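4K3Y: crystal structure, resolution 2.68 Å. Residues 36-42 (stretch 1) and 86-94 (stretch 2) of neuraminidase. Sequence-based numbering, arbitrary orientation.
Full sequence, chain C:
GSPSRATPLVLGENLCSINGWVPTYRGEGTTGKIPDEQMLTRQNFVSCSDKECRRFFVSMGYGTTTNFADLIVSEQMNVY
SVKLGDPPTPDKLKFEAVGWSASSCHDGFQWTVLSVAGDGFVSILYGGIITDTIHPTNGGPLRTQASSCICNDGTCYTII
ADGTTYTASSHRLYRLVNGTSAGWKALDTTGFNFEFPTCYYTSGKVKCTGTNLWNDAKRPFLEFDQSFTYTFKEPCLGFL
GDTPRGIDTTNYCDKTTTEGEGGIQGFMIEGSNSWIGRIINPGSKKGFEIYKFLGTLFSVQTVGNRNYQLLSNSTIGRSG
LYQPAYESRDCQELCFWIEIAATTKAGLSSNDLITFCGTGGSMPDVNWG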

# COMPACT_ATOMS: atom_id res chain seq x y z
N ASP C 36 -12.82 1.48 -16.66
CA ASP C 36 -13.59 0.28 -16.32
C ASP C 36 -13.02 -0.44 -15.10
O ASP C 36 -13.73 -1.23 -14.45
CB ASP C 36 -13.66 -0.67 -17.53
CG ASP C 36 -14.50 -0.11 -18.68
OD1 ASP C 36 -15.49 0.62 -18.40
OD2 ASP C 36 -14.18 -0.39 -19.86
N GLU C 37 -11.76 -0.17 -14.77
CA GLU C 37 -11.09 -0.83 -13.66
C GLU C 37 -11.55 -0.29 -12.32
O GLU C 37 -11.22 -0.86 -11.28
CB GLU C 37 -9.57 -0.68 -13.73
CG GLU C 37 -8.98 -0.87 -15.12
CD GLU C 37 -8.92 0.42 -15.88
OE1 GLU C 37 -8.69 1.48 -15.25
OE2 GLU C 37 -9.12 0.40 -17.11
N GLN C 38 -12.28 0.82 -12.35
CA GLN C 38 -12.81 1.38 -11.10
C GLN C 38 -14.02 0.59 -10.62
O GLN C 38 -14.85 0.13 -11.42
CB GLN C 38 -13.14 2.87 -11.24
CG GLN C 38 -11.94 3.79 -11.33
CD GLN C 38 -12.32 5.27 -11.32
OE1 GLN C 38 -13.36 5.65 -10.78
NE2 GLN C 38 -11.48 6.10 -11.92
N MET C 39 -14.10 0.42 -9.31
CA MET C 39 -15.33 -0.01 -8.66
C MET C 39 -16.45 1.01 -8.98
O MET C 39 -16.22 2.23 -8.94
CB MET C 39 -15.10 -0.08 -7.14
CG MET C 39 -16.34 -0.38 -6.32
SD MET C 39 -16.75 -2.13 -6.37
CE MET C 39 -15.79 -2.73 -4.99
N LEU C 40 -17.63 0.50 -9.32
CA LEU C 40 -18.81 1.34 -9.48
C LEU C 40 -19.29 1.79 -8.11
O LEU C 40 -19.60 0.98 -7.26
CB LEU C 40 -19.94 0.59 -10.19
CG LEU C 40 -20.00 0.69 -11.72
CD1 LEU C 40 -18.61 0.68 -12.34
CD2 LEU C 40 -20.84 -0.44 -12.27
N THR C 41 -19.37 3.10 -7.91
CA THR C 41 -19.72 3.66 -6.62
C THR C 41 -21.11 4.29 -6.62
O THR C 41 -21.60 4.74 -7.66
CB THR C 41 -18.74 4.76 -6.22
OG1 THR C 41 -18.89 5.87 -7.12
CG2 THR C 41 -17.34 4.23 -6.31
N ARG C 42 -21.73 4.31 -5.44
CA ARG C 42 -22.96 5.06 -5.20
C ARG C 42 -23.03 5.50 -3.73
O ARG C 42 -22.31 4.98 -2.88
CB ARG C 42 -24.20 4.25 -5.62
CG ARG C 42 -24.52 3.03 -4.76
CD ARG C 42 -25.91 2.48 -5.12
NE ARG C 42 -26.59 1.86 -3.98
CZ ARG C 42 -27.29 2.53 -3.07
NH1 ARG C 42 -27.41 3.85 -3.16
NH2 ARG C 42 -27.87 1.88 -2.08
N ASP C 86 -7.61 9.49 -4.55
CA ASP C 86 -7.28 8.18 -5.10
C ASP C 86 -8.50 7.64 -5.82
O ASP C 86 -9.63 7.86 -5.38
CB ASP C 86 -6.88 7.23 -3.97
CG ASP C 86 -5.46 7.46 -3.46
OD1 ASP C 86 -4.84 8.50 -3.81
OD2 ASP C 86 -4.96 6.60 -2.70
N PRO C 87 -8.27 6.92 -6.93
CA PRO C 87 -9.36 6.25 -7.65
C PRO C 87 -9.82 5.02 -6.86
O PRO C 87 -9.03 4.45 -6.10
CB PRO C 87 -8.67 5.79 -8.93
CG PRO C 87 -7.26 5.50 -8.49
CD PRO C 87 -6.95 6.58 -7.48
N PRO C 88 -11.09 4.64 -7.01
CA PRO C 88 -11.55 3.39 -6.39
C PRO C 88 -11.23 2.18 -7.25
O PRO C 88 -12.13 1.49 -7.73
CB PRO C 88 -13.06 3.58 -6.26
CG PRO C 88 -13.40 4.53 -7.37
CD PRO C 88 -12.22 5.45 -7.50
N THR C 89 -9.93 1.95 -7.45
CA THR C 89 -9.41 0.70 -8.00
C THR C 89 -9.30 -0.30 -6.85
O THR C 89 -9.17 0.11 -5.69
CB THR C 89 -8.03 0.94 -8.61
OG1 THR C 89 -7.17 1.56 -7.64
CG2 THR C 89 -8.15 1.84 -9.83
N PRO C 90 -9.34 -1.60 -7.16
CA PRO C 90 -9.21 -2.67 -6.14
C PRO C 90 -8.04 -2.45 -5.18
O PRO C 90 -8.13 -2.77 -3.99
CB PRO C 90 -8.96 -3.93 -6.98
CG PRO C 90 -9.67 -3.65 -8.29
CD PRO C 90 -9.64 -2.14 -8.50
N ASP C 91 -6.95 -1.91 -5.72
CA ASP C 91 -5.73 -1.70 -4.95
C ASP C 91 -5.93 -0.63 -3.87
O ASP C 91 -5.27 -0.65 -2.85
CB ASP C 91 -4.59 -1.29 -5.89
CG ASP C 91 -4.52 -2.16 -7.14
OD1 ASP C 91 -5.47 -2.94 -7.39
OD2 ASP C 91 -3.53 -2.05 -7.89
N LYS C 92 -6.85 0.29 -4.10
CA LYS C 92 -6.98 1.42 -3.19
C LYS C 92 -8.16 1.29 -2.19
O LYS C 92 -8.31 2.12 -1.28
CB LYS C 92 -7.07 2.73 -3.98
CG LYS C 92 -5.81 3.07 -4.76
CD LYS C 92 -4.62 3.30 -3.84
CE LYS C 92 -3.39 3.74 -4.62
NZ LYS C 92 -3.23 2.90 -5.84
N LEU C 93 -8.95 0.23 -2.35
CA LEU C 93 -10.18 0.03 -1.56
C LEU C 93 -9.92 -0.45 -0.14
O LEU C 93 -9.24 -1.46 0.05
CB LEU C 93 -11.06 -1.01 -2.25
CG LEU C 93 -12.19 -0.51 -3.14
CD1 LEU C 93 -11.77 0.74 -3.87
CD2 LEU C 93 -12.60 -1.57 -4.14
N LYS C 94 -10.46 0.27 0.84
CA LYS C 94 -10.56 -0.25 2.21
C LYS C 94 -12.00 -0.71 2.42
O LYS C 94 -12.94 0.08 2.28
CB LYS C 94 -10.19 0.82 3.24
CG LYS C 94 -10.54 0.48 4.72
CD LYS C 94 -9.59 1.23 5.68
CE LYS C 94 -10.20 1.55 7.05
NZ LYS C 94 -9.97 2.99 7.44

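Two stretches of one chain are at least 47 residues apart in sequence where they touch; stretch 1 packs against the proline-rich loop of stretch 2, burying 330 Å² in all, both sides summed. The nearest CA atoms, those of Gln38 and Thr89, are 4.7 Å apart, and a single hydrogen bond joins the backbones: Met39 N donates to Pro88 O at 2.7 Å, with an N-H...O angle of 158°. Pro88 O also receives a CA-H...O contact from Gln38 CA at 3.4 Å. Proline nitrogens carry no hydrogen, so Pro87, Pro88 and Pro90 can offer carbonyls but no amide donors. Met39 chi1 is t, and chi2 and chi3 are both p, a bent path that brings Met39 CE to 3.5 Å from Leu93 CD2, while Met39 CB lies 4.3 Å from Pro88 CB. The CA-to-CB bond of Leu93 points toward stretch 1, and chi1 lies between wells at -97°. Gln38 (m, t) extends alongside the prolines, its OE1 3.5 Å from Pro88 CD and its NE2 4.1 Å from Pro87 CB, contacts of van der Waals type. Thr41, chi1 p, sets CG2 4.1 Å from Pro88 CG, whereas its OG1 is hydrogen-bonded to a residue flanking one of the stretches. Between Met39 and Thr41, whose CA-to-CB bonds point toward stretch 2, that of Leu40 points away, as alternation along an extended backbone predicts. Glu37 O lies 3.4 Å from Pro90 CD.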